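PDB 7AL6: probable hydrolase, which probably acts as a hydrolase of the alpha/beta hydrolase superfamily, perhaps a lipolytic one, although its substrate is not known. Local coordinates for residues Trp78-Asp83 and Ala105-Leu110; Ala114-Ile119 and Ser224-Val229; Pro228-Leu233 and Ala281-Arg286. All coordinates share one frame; numbering follows the deposited sequence.

In the fold
All three contacts belong to the alpha/beta hydrolase core. Contact 1 packs helix 77-91 against helix 103-114, which follows the probable nucleophile elbow around Ser-102, and Val-107 touches that elbow. Contact 2 lies where helix 103-114 runs out; its centre is about 12 Å from that of contact 1, and the two meet where Val-109 O packs on Val-225 CG2 at 4.0 Å. Contact 3, about 14 Å from contact 2 between centres, shares Pro-228 and Val-229 with it and packs the start of strand 229-234 against the C-terminal helix 270-284. An ethanediol touches both. Contacts 1 and 3 do not meet, their nearest atoms being about 6 Å apart.

Contact 1. Residues Trp78-Asp83 and Ala105-Leu110; sequences WDYALD and AIVSVL
One residue before Tyr-80, which packs on Val-107 here, Asp-79 OD2 is gripped twice, by the hydroxyl of Ser-74 and by the backbone N of Leu-76, close to the start of helix 77-91. That helix packs on helix 103-114, the one that follows the probable nucleophile elbow of this alpha/beta hydrolase fold; the axes of segments 78-83 and 105-110 approach to 9.0 Å and cross at -72°. No hydrogen bond joins them; the interface is apolar and buried. The two methyls of Val-107 do most of the touching, one on Ala-81 and one on Tyr-80. With CG1 anti to the backbone N (chi1 168°), that methyl is set against the backbone of Ala-81, 3.9 Å from Ala-81 N, while the methyl of Ala-81 adds a looser touch, CB to CG1 at 4.3 Å. The other branch turns to Tyr-80: Val-107 CG2 lies 3.9 Å from Tyr-80 CB and approaches the ring obliquely, near CD2. The two side chains cross at about a right angle, Val-107 meeting the tyrosine near CB while the phenol runs on past it to meet the ring of Phe-60 and the side chain of His-63. Val-107 itself also touches the elbow residues and Leu-33 of strand 28-33, which makes it a link between this helix pair and the probable nucleophile turn. Trp-78 points its CB away from helix 103-114, and its side chain packs on Pro-210 of the second subunit. Its backbone stays at the interface, with Trp-78 N 4.5 Å from the methyl CD1 of Leu-110.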
loop_
_atom_site.group_PDB
_atom_site.type_symbol
_atom_site.label_atom_id
_atom_site.label_comp_id
_atom_site.label_asym_id
_atom_site.label_seq_id
_atom_site.Cartn_x
_atom_site.Cartn_y
_atom_site.Cartn_z
ATOM N N TRP A 78 2.612 4.684 -21.057
ATOM C CA TRP A 78 3.533 5.681 -20.460
ATOM C C TRP A 78 3.880 5.317 -19.008
ATOM O O TRP A 78 4.836 5.850 -18.523
ATOM C CB TRP A 78 3.020 7.112 -20.620
ATOM C CG TRP A 78 1.583 7.290 -20.298
ATOM C CD1 TRP A 78 1.050 7.568 -19.089
ATOM C CD2 TRP A 78 0.489 7.172 -21.206
ATOM N NE1 TRP A 78 -0.300 7.643 -19.186
ATOM C CE2 TRP A 78 -0.675 7.392 -20.468
ATOM C CE3 TRP A 78 0.377 6.884 -22.559
ATOM C CZ2 TRP A 78 -1.932 7.360 -21.045
ATOM C CZ3 TRP A 78 -0.866 6.825 -23.127
ATOM C CH2 TRP A 78 -2.005 7.066 -22.380
ATOM N N ASP A 79 3.050 4.541 -18.326
ATOM C CA ASP A 79 3.331 4.027 -16.964
ATOM C C ASP A 79 4.541 3.091 -17.064
ATOM O O ASP A 79 5.453 3.252 -16.289
ATOM C CB ASP A 79 2.110 3.349 -16.339
ATOM C CG ASP A 79 0.903 4.243 -16.136
ATOM O OD1 ASP A 79 1.092 5.365 -15.767
ATOM O OD2 ASP A 79 -0.179 3.785 -16.339
ATOM N N TYR A 80 4.570 2.199 -18.053
ATOM C CA TYR A 80 5.731 1.339 -18.277
ATOM C C TYR A 80 6.961 2.162 -18.642
ATOM O O TYR A 80 8.082 1.839 -18.227
ATOM C CB TYR A 80 5.462 0.326 -19.388
ATOM C CG TYR A 80 4.412 -0.741 -19.137
ATOM C CD1 TYR A 80 4.479 -1.595 -18.023
ATOM C CD2 TYR A 80 3.348 -0.908 -20.035
ATOM C CE1 TYR A 80 3.496 -2.572 -17.821
ATOM C CE2 TYR A 80 2.370 -1.864 -19.831
ATOM C CZ TYR A 80 2.462 -2.705 -18.721
ATOM O OH TYR A 80 1.486 -3.650 -18.535
ATOM N N ALA A 81 6.772 3.230 -19.431
ATOM C CA ALA A 81 7.907 4.057 -19.842
ATOM C C ALA A 81 8.563 4.703 -18.642
ATOM O O ALA A 81 9.792 4.743 -18.539
ATOM C CB ALA A 81 7.435 5.139 -20.822
ATOM N N LEU A 82 7.751 5.261 -17.735
ATOM C CA LEU A 82 8.316 5.832 -16.519
ATOM C C LEU A 82 9.101 4.775 -15.737
ATOM O O LEU A 82 10.224 5.038 -15.281
ATOM C CB LEU A 82 7.187 6.448 -15.675
ATOM C CG LEU A 82 7.647 7.060 -14.332
ATOM C CD1 LEU A 82 8.700 8.170 -14.532
ATOM C CD2 LEU A 82 6.506 7.569 -13.508
ATOM N N ASP A 83 8.528 3.564 -15.572
ATOM C CA ASP A 83 9.233 2.485 -14.849
ATOM C C ASP A 83 10.620 2.218 -15.433
ATOM O O ASP A 83 11.605 2.081 -14.703
ATOM C CB ASP A 83 8.433 1.177 -14.872
ATOM C CG ASP A 83 7.114 1.280 -14.129
ATOM O OD1 ASP A 83 6.896 2.243 -13.363
ATOM O OD2 ASP A 83 6.324 0.356 -14.276
ATOM N N ALA A 105 8.435 -3.114 -27.525
ATOM C CA ALA A 105 8.926 -2.254 -28.603
ATOM C C ALA A 105 8.122 -0.974 -28.658
ATOM O O ALA A 105 8.678 0.111 -28.832
ATOM C CB ALA A 105 8.856 -2.979 -29.958
ATOM N N ILE A 106 6.815 -1.071 -28.415
ATOM C CA ILE A 106 5.980 0.121 -28.390
ATOM C C ILE A 106 6.422 1.062 -27.288
ATOM O O ILE A 106 6.507 2.287 -27.490
ATOM C CB ILE A 106 4.507 -0.277 -28.238
ATOM C CG1 ILE A 106 4.058 -1.034 -29.477
ATOM C CG2 ILE A 106 3.686 0.961 -27.977
ATOM C CD1 ILE A 106 2.714 -1.639 -29.333
ATOM N N VAL A 107 6.716 0.505 -26.100
ATOM C CA VAL A 107 7.115 1.319 -24.960
ATOM C C VAL A 107 8.457 1.978 -25.247
ATOM O O VAL A 107 8.696 3.141 -24.891
ATOM C CB VAL A 107 7.162 0.444 -23.682
ATOM C CG1 VAL A 107 7.847 1.185 -22.547
ATOM C CG2 VAL A 107 5.759 0.061 -23.263
ATOM N N SER A 108 9.333 1.243 -25.913
ATOM C CA SER A 108 10.648 1.741 -26.248
ATOM C C SER A 108 10.558 2.946 -27.161
ATOM O O SER A 108 11.302 3.923 -26.980
ATOM C CB SER A 108 11.466 0.650 -26.935
ATOM O OG SER A 108 11.756 -0.437 -26.090
ATOM N N VAL A 109 9.670 2.879 -28.171
ATOM C CA VAL A 109 9.498 3.993 -29.113
ATOM C C VAL A 109 8.974 5.222 -28.399
ATOM O O VAL A 109 9.406 6.346 -28.674
ATOM C CB VAL A 109 8.559 3.591 -30.273
ATOM C CG1 VAL A 109 8.070 4.837 -31.073
ATOM C CG2 VAL A 109 9.230 2.592 -31.220
ATOM N N LEU A 110 8.029 5.040 -27.485
ATOM C CA LEU A 110 7.449 6.152 -26.702
ATOM C C LEU A 110 8.568 6.814 -25.898
ATOM O O LEU A 110 8.668 7.988 -25.935
ATOM C CB LEU A 110 6.375 5.612 -25.755
ATOM C CG LEU A 110 5.026 5.276 -26.377
ATOM C CD1 LEU A 110 4.019 4.971 -25.298
ATOM C CD2 LEU A 110 4.523 6.394 -27.268
#

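Contact 2. Residues Ala114-Ile119 and Ser224-Val229; sequences ALPERI and SVECPV. With EDO (1,2-ethanediol), chain H.
Two connections that lead from helices into neighbouring parallel strands meet here, with Pro-116 and Ile-119 on one and Glu-226 and Cys-227 on the other. The pyrrolidine of Pro-116 and the side chain of Glu-226 cross obliquely at the partly exposed side of the contact. Pro-116 CG is 3.3 Å from Glu-226 OE2, and Pro-116 CB lies equally close, 3.3 Å, to the carboxylate carbon CD of Glu-226. The glutamate chain is extended beyond CG (chi2 -175°) and carries the carboxylate across the proline, with CG also touching Pro-116 CB. Further in, Ile-119 O comes within 3.6 Å of Cys-227 CB, and the Ile-119 branch methyl CG2 reaches SG of Cys-227 at 4.1 Å. The Cys-227 side chain also packs on Leu-122. In the alpha/beta hydrolase sheet these loops precede strands 119-125 and 229-234, and the contact therefore sits at the end of the sheet where both strands start, away from the C-terminal strand ends where this fold carries its active site. Helix 103-114 has just given out: Arg-118 N bonds back to Leu-115 O at 3.1 Å, closing the turn that carries Pro-116. Beyond this turn, Glu-117 OE1 makes a salt bridge with Lys-147 of the second subunit. An ethanediol, probably from the crystallisation liquor, closes the far end, its O2 accepting from Val-229 N at 3.0 Å with an N-H...O angle of 162°; the same molecule is also hydrogen-bonded to Pro-253 O.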
loop_
_atom_site.group_PDB
_atom_site.type_symbol
_atom_site.label_atom_id
_atom_site.label_comp_id
_atom_site.label_asym_id
_atom_site.label_seq_id
_atom_site.Cartn_x
_atom_site.Cartn_y
_atom_site.Cartn_z
ATOM N N ALA A 114 10.092 10.485 -26.416
ATOM C CA ALA A 114 9.833 11.463 -25.365
ATOM C C ALA A 114 11.114 11.993 -24.752
ATOM O O ALA A 114 11.173 13.171 -24.391
ATOM C CB ALA A 114 8.955 10.843 -24.261
ATOM N N LEU A 115 12.115 11.134 -24.570
ATOM C CA LEU A 115 13.384 11.496 -23.945
ATOM C C LEU A 115 14.544 11.089 -24.847
ATOM O O LEU A 115 15.381 10.245 -24.484
ATOM C CB LEU A 115 13.503 10.836 -22.574
ATOM C CG LEU A 115 12.656 11.493 -21.480
ATOM C CD1 LEU A 115 12.881 10.729 -20.157
ATOM C CD2 LEU A 115 13.036 12.983 -21.339
ATOM N N PRO A 116 14.698 11.697 -26.031
ATOM C CA PRO A 116 15.748 11.301 -26.955
ATOM C C PRO A 116 17.157 11.440 -26.357
ATOM O O PRO A 116 17.963 10.680 -26.680
ATOM C CB PRO A 116 15.547 12.171 -28.190
ATOM C CG PRO A 116 14.574 13.226 -27.778
ATOM C CD PRO A 116 13.842 12.716 -26.561
ATOM N N GLU A 117 17.358 12.332 -25.397
ATOM C CA GLU A 117 18.654 12.583 -24.718
ATOM C C GLU A 117 19.173 11.293 -24.041
ATOM O O GLU A 117 20.359 11.149 -23.961
ATOM C CB GLU A 117 18.495 13.758 -23.740
ATOM C CG GLU A 117 17.759 13.375 -22.454
ATOM C CD GLU A 117 17.013 14.344 -21.556
ATOM O OE1 GLU A 117 16.498 15.337 -22.042
ATOM O OE2 GLU A 117 16.885 14.026 -20.375
ATOM N N ARG A 118 18.316 10.405 -23.535
ATOM C CA ARG A 118 18.681 9.187 -22.788
ATOM C C ARG A 118 18.873 7.935 -23.643
ATOM O O ARG A 118 19.535 7.074 -23.180
ATOM C CB ARG A 118 17.555 8.826 -21.819
ATOM C CG ARG A 118 17.090 9.943 -20.905
ATOM C CD ARG A 118 18.102 10.445 -19.901
ATOM N NE ARG A 118 18.658 9.420 -19.047
ATOM C CZ ARG A 118 18.309 9.188 -17.792
ATOM N NH1 ARG A 118 18.894 8.216 -17.127
ATOM N NH2 ARG A 118 17.396 9.922 -17.197
ATOM N N ILE A 119 18.363 7.854 -24.857
ATOM C CA ILE A 119 18.299 6.565 -25.544
ATOM C C ILE A 119 19.324 6.533 -26.677
ATOM O O ILE A 119 19.246 7.318 -27.635
ATOM C CB ILE A 119 16.889 6.294 -26.093
ATOM C CG1 ILE A 119 15.836 6.397 -25.013
ATOM C CG2 ILE A 119 16.862 4.924 -26.744
ATOM C CD1 ILE A 119 16.135 5.506 -23.765
ATOM N N SER A 224 9.438 11.275 -33.864
ATOM C CA SER A 224 10.279 11.933 -32.838
ATOM C C SER A 224 11.484 11.083 -32.426
ATOM O O SER A 224 12.317 11.613 -31.747
ATOM C CB SER A 224 9.471 12.332 -31.658
ATOM O OG SER A 224 8.686 13.452 -31.973
ATOM N N VAL A 225 11.554 9.813 -32.792
ATOM C CA VAL A 225 12.726 8.976 -32.426
ATOM C C VAL A 225 13.953 9.618 -33.088
ATOM O O VAL A 225 13.880 9.923 -34.258
ATOM C CB VAL A 225 12.555 7.512 -32.848
ATOM C CG1 VAL A 225 13.847 6.746 -32.712
ATOM C CG2 VAL A 225 11.448 6.829 -32.073
ATOM N N GLU A 226 15.037 9.830 -32.365
ATOM C CA GLU A 226 16.229 10.490 -32.922
ATOM C C GLU A 226 17.367 9.497 -33.109
ATOM O O GLU A 226 18.247 9.804 -33.875
ATOM C CB GLU A 226 16.713 11.605 -32.007
ATOM C CG GLU A 226 15.687 12.675 -31.741
ATOM C CD GLU A 226 16.203 13.847 -30.939
ATOM O OE1 GLU A 226 17.359 13.910 -30.716
ATOM O OE2 GLU A 226 15.430 14.670 -30.570
ATOM N N CYS A 227 17.290 8.319 -32.508
ATOM C CA CYS A 227 18.417 7.415 -32.504
ATOM C C CYS A 227 18.328 6.383 -33.609
ATOM O O CYS A 227 17.274 6.175 -34.205
ATOM C CB CYS A 227 18.529 6.692 -31.152
ATOM S SG CYS A 227 17.081 5.633 -30.824
ATOM N N PRO A 228 19.446 5.728 -33.910
ATOM C CA PRO A 228 19.417 4.590 -34.826
ATOM C C PRO A 228 18.458 3.534 -34.317
ATOM O O PRO A 228 18.387 3.263 -33.119
ATOM C CB PRO A 228 20.862 4.075 -34.812
ATOM C CG PRO A 228 21.691 5.289 -34.426
ATOM C CD PRO A 228 20.809 6.073 -33.475
ATOM N N VAL A 229 17.734 2.923 -35.246
ATOM C CA VAL A 229 16.715 1.930 -34.939
ATOM C C VAL A 229 16.933 0.724 -35.844
ATOM O O VAL A 229 17.101 0.881 -37.060
ATOM C CB VAL A 229 15.293 2.473 -35.138
ATOM C CG1 VAL A 229 14.277 1.341 -34.953
ATOM C CG2 VAL A 229 14.969 3.611 -34.207
HETATM C C1 EDO H . 20.029 3.054 -37.841
HETATM O O1 EDO H . 21.156 3.659 -38.422
HETATM C C2 EDO H . 18.790 3.315 -38.596
HETATM O O2 EDO H . 17.814 4.062 -37.968
#

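Contact 3. Residues Pro228-Leu233 and Ala281-Arg286; sequences PVSLVL and AAFFAR. With EDO (1,2-ethanediol), chain H.
Ser-230 lays its CB over the middle of the Phe-283 ring, 3.4 Å from the centroid and 11° off the ring normal, a nearly vertical CH-pi contact. The hydroxyl is swung to the flank, so that the methylene rather than the oxygen meets the centre of the face; Ser-230 OG is 4.1 Å from Phe-283 CG. Pro-228 works at the ring's edge. Its carbonyl O lies near the ring plane, 3.5 Å from Phe-283 CZ, where the slightly positive aromatic hydrogens would favour an oxygen, and its CB packs on CE1 of Phe-283 at 3.9 Å. The ethanediol carbon C1 also stands at this edge. A trans first torsion in Phe-283 (chi1 174°), with CG opposite the backbone N, extends the ring from helix 270-284 to the start of strand 229-234. This is the C-terminal helix of the alpha/beta hydrolase fold, packed on the face of the sheet opposite to helix 103-114. Strand 229-234 is held on both sides by its parallel neighbours: Ser-230 pairs through its backbone with Leu-122 and Leu-124, while Val-229 and Leu-231 pair with Glu-255. Behind Phe-283, its CD2 stands over the centre of the Phe-284 ring, 4.2 Å above the plane. The guanidinium of Arg-286 folds back so that the Phe-283 CA lies over one of its faces, toward the rim. Two salt bridges fix this last residue of the chain, from its NH2 to Glu-255 OE1 and from its terminal carboxylate oxygen OXT to Arg-121 NH1.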
loop_
_atom_site.group_PDB
_atom_site.type_symbol
_atom_site.label_atom_id
_atom_site.label_comp_id
_atom_site.label_asym_id
_atom_site.label_seq_id
_atom_site.Cartn_x
_atom_site.Cartn_y
_atom_site.Cartn_z
ATOM N N PRO A 228 19.446 5.728 -33.910
ATOM C CA PRO A 228 19.417 4.590 -34.826
ATOM C C PRO A 228 18.458 3.534 -34.317
ATOM O O PRO A 228 18.387 3.263 -33.119
ATOM C CB PRO A 228 20.862 4.075 -34.812
ATOM C CG PRO A 228 21.691 5.289 -34.426
ATOM C CD PRO A 228 20.809 6.073 -33.475
ATOM N N VAL A 229 17.734 2.923 -35.246
ATOM C CA VAL A 229 16.715 1.930 -34.939
ATOM C C VAL A 229 16.933 0.724 -35.844
ATOM O O VAL A 229 17.101 0.881 -37.060
ATOM C CB VAL A 229 15.293 2.473 -35.138
ATOM C CG1 VAL A 229 14.277 1.341 -34.953
ATOM C CG2 VAL A 229 14.969 3.611 -34.207
ATOM N N SER A 230 16.937 -0.475 -35.253
ATOM C CA SER A 230 16.906 -1.734 -35.984
ATOM C C SER A 230 15.582 -2.449 -35.715
ATOM O O SER A 230 15.274 -2.819 -34.569
ATOM C CB SER A 230 18.082 -2.596 -35.580
ATOM O OG SER A 230 18.142 -3.788 -36.362
ATOM N N LEU A 231 14.800 -2.646 -36.761
ATOM C CA LEU A 231 13.515 -3.314 -36.659
ATOM C C LEU A 231 13.509 -4.690 -37.334
ATOM O O LEU A 231 13.805 -4.823 -38.537
ATOM C CB LEU A 231 12.421 -2.439 -37.248
ATOM C CG LEU A 231 11.021 -3.040 -37.288
ATOM C CD1 LEU A 231 10.417 -3.366 -35.916
ATOM C CD2 LEU A 231 10.160 -2.063 -38.028
ATOM N N VAL A 232 13.099 -5.708 -36.573
ATOM C CA VAL A 232 12.937 -7.068 -37.094
ATOM C C VAL A 232 11.461 -7.328 -37.313
ATOM O O VAL A 232 10.623 -7.047 -36.440
ATOM C CB VAL A 232 13.550 -8.112 -36.159
ATOM C CG1 VAL A 232 13.031 -9.522 -36.525
ATOM C CG2 VAL A 232 15.069 -8.032 -36.252
ATOM N N LEU A 233 11.143 -7.865 -38.488
ATOM C CA LEU A 233 9.776 -8.085 -38.942
ATOM C C LEU A 233 9.621 -9.566 -39.223
ATOM O O LEU A 233 10.353 -10.104 -40.053
ATOM C CB LEU A 233 9.490 -7.281 -40.210
ATOM C CG LEU A 233 9.649 -5.785 -39.943
ATOM C CD1 LEU A 233 9.882 -5.034 -41.217
ATOM C CD2 LEU A 233 8.398 -5.300 -39.225
ATOM N N ALA A 281 23.423 -7.993 -33.170
ATOM C CA ALA A 281 24.860 -8.000 -32.836
ATOM C C ALA A 281 25.592 -7.059 -33.794
ATOM O O ALA A 281 26.425 -6.329 -33.348
ATOM C CB ALA A 281 25.410 -9.389 -32.879
ATOM N N ALA A 282 25.265 -7.072 -35.075
ATOM C CA ALA A 282 25.892 -6.130 -36.006
ATOM C C ALA A 282 25.401 -4.705 -35.767
ATOM O O ALA A 282 26.193 -3.765 -35.802
ATOM C CB ALA A 282 25.634 -6.547 -37.455
ATOM N N PHE A 283 24.134 -4.528 -35.448
ATOM C CA PHE A 283 23.552 -3.193 -35.194
ATOM C C PHE A 283 24.212 -2.528 -33.979
ATOM O O PHE A 283 24.644 -1.403 -34.083
ATOM C CB PHE A 283 22.044 -3.321 -35.018
ATOM C CG PHE A 283 21.358 -2.053 -34.608
ATOM C CD1 PHE A 283 21.211 -1.009 -35.496
ATOM C CD2 PHE A 283 20.879 -1.901 -33.328
ATOM C CE1 PHE A 283 20.579 0.156 -35.110
ATOM C CE2 PHE A 283 20.245 -0.738 -32.947
ATOM C CZ PHE A 283 20.099 0.288 -33.837
ATOM N N PHE A 284 24.379 -3.268 -32.894
ATOM C CA PHE A 284 24.932 -2.785 -31.609
ATOM C C PHE A 284 26.420 -2.485 -31.728
ATOM O O PHE A 284 26.881 -1.722 -30.934
ATOM C CB PHE A 284 24.566 -3.723 -30.469
ATOM C CG PHE A 284 23.194 -3.425 -29.940
ATOM C CD1 PHE A 284 22.905 -2.189 -29.400
ATOM C CD2 PHE A 284 22.182 -4.349 -30.049
ATOM C CE1 PHE A 284 21.637 -1.899 -28.951
ATOM C CE2 PHE A 284 20.921 -4.065 -29.576
ATOM C CZ PHE A 284 20.646 -2.835 -29.047
ATOM N N ALA A 285 27.116 -3.104 -32.667
ATOM C CA ALA A 285 28.542 -2.862 -32.954
ATOM C C ALA A 285 28.731 -1.484 -33.602
ATOM O O ALA A 285 29.850 -1.052 -33.656
ATOM C CB ALA A 285 29.098 -3.956 -33.812
ATOM N N ARG A 286 27.671 -0.835 -34.064
ATOM C CA ARG A 286 27.716 0.505 -34.696
ATOM C C ARG A 286 27.004 1.529 -33.807
ATOM O O ARG A 286 26.098 1.184 -33.093
ATOM C CB ARG A 286 27.025 0.494 -36.058
ATOM C CG ARG A 286 27.629 -0.446 -37.079
ATOM C CD ARG A 286 26.960 -0.267 -38.415
ATOM N NE ARG A 286 25.868 -1.187 -38.637
ATOM C CZ ARG A 286 24.593 -0.866 -38.599
ATOM N NH1 ARG A 286 24.217 0.358 -38.303
ATOM N NH2 ARG A 286 23.692 -1.783 -38.842
ATOM O OXT ARG A 286 27.392 2.683 -33.877
HETATM C C1 EDO H . 20.029 3.054 -37.841
HETATM O O1 EDO H . 21.156 3.659 -38.422
HETATM C C2 EDO H . 18.790 3.315 -38.596
HETATM O O2 EDO H . 17.814 4.062 -37.968
#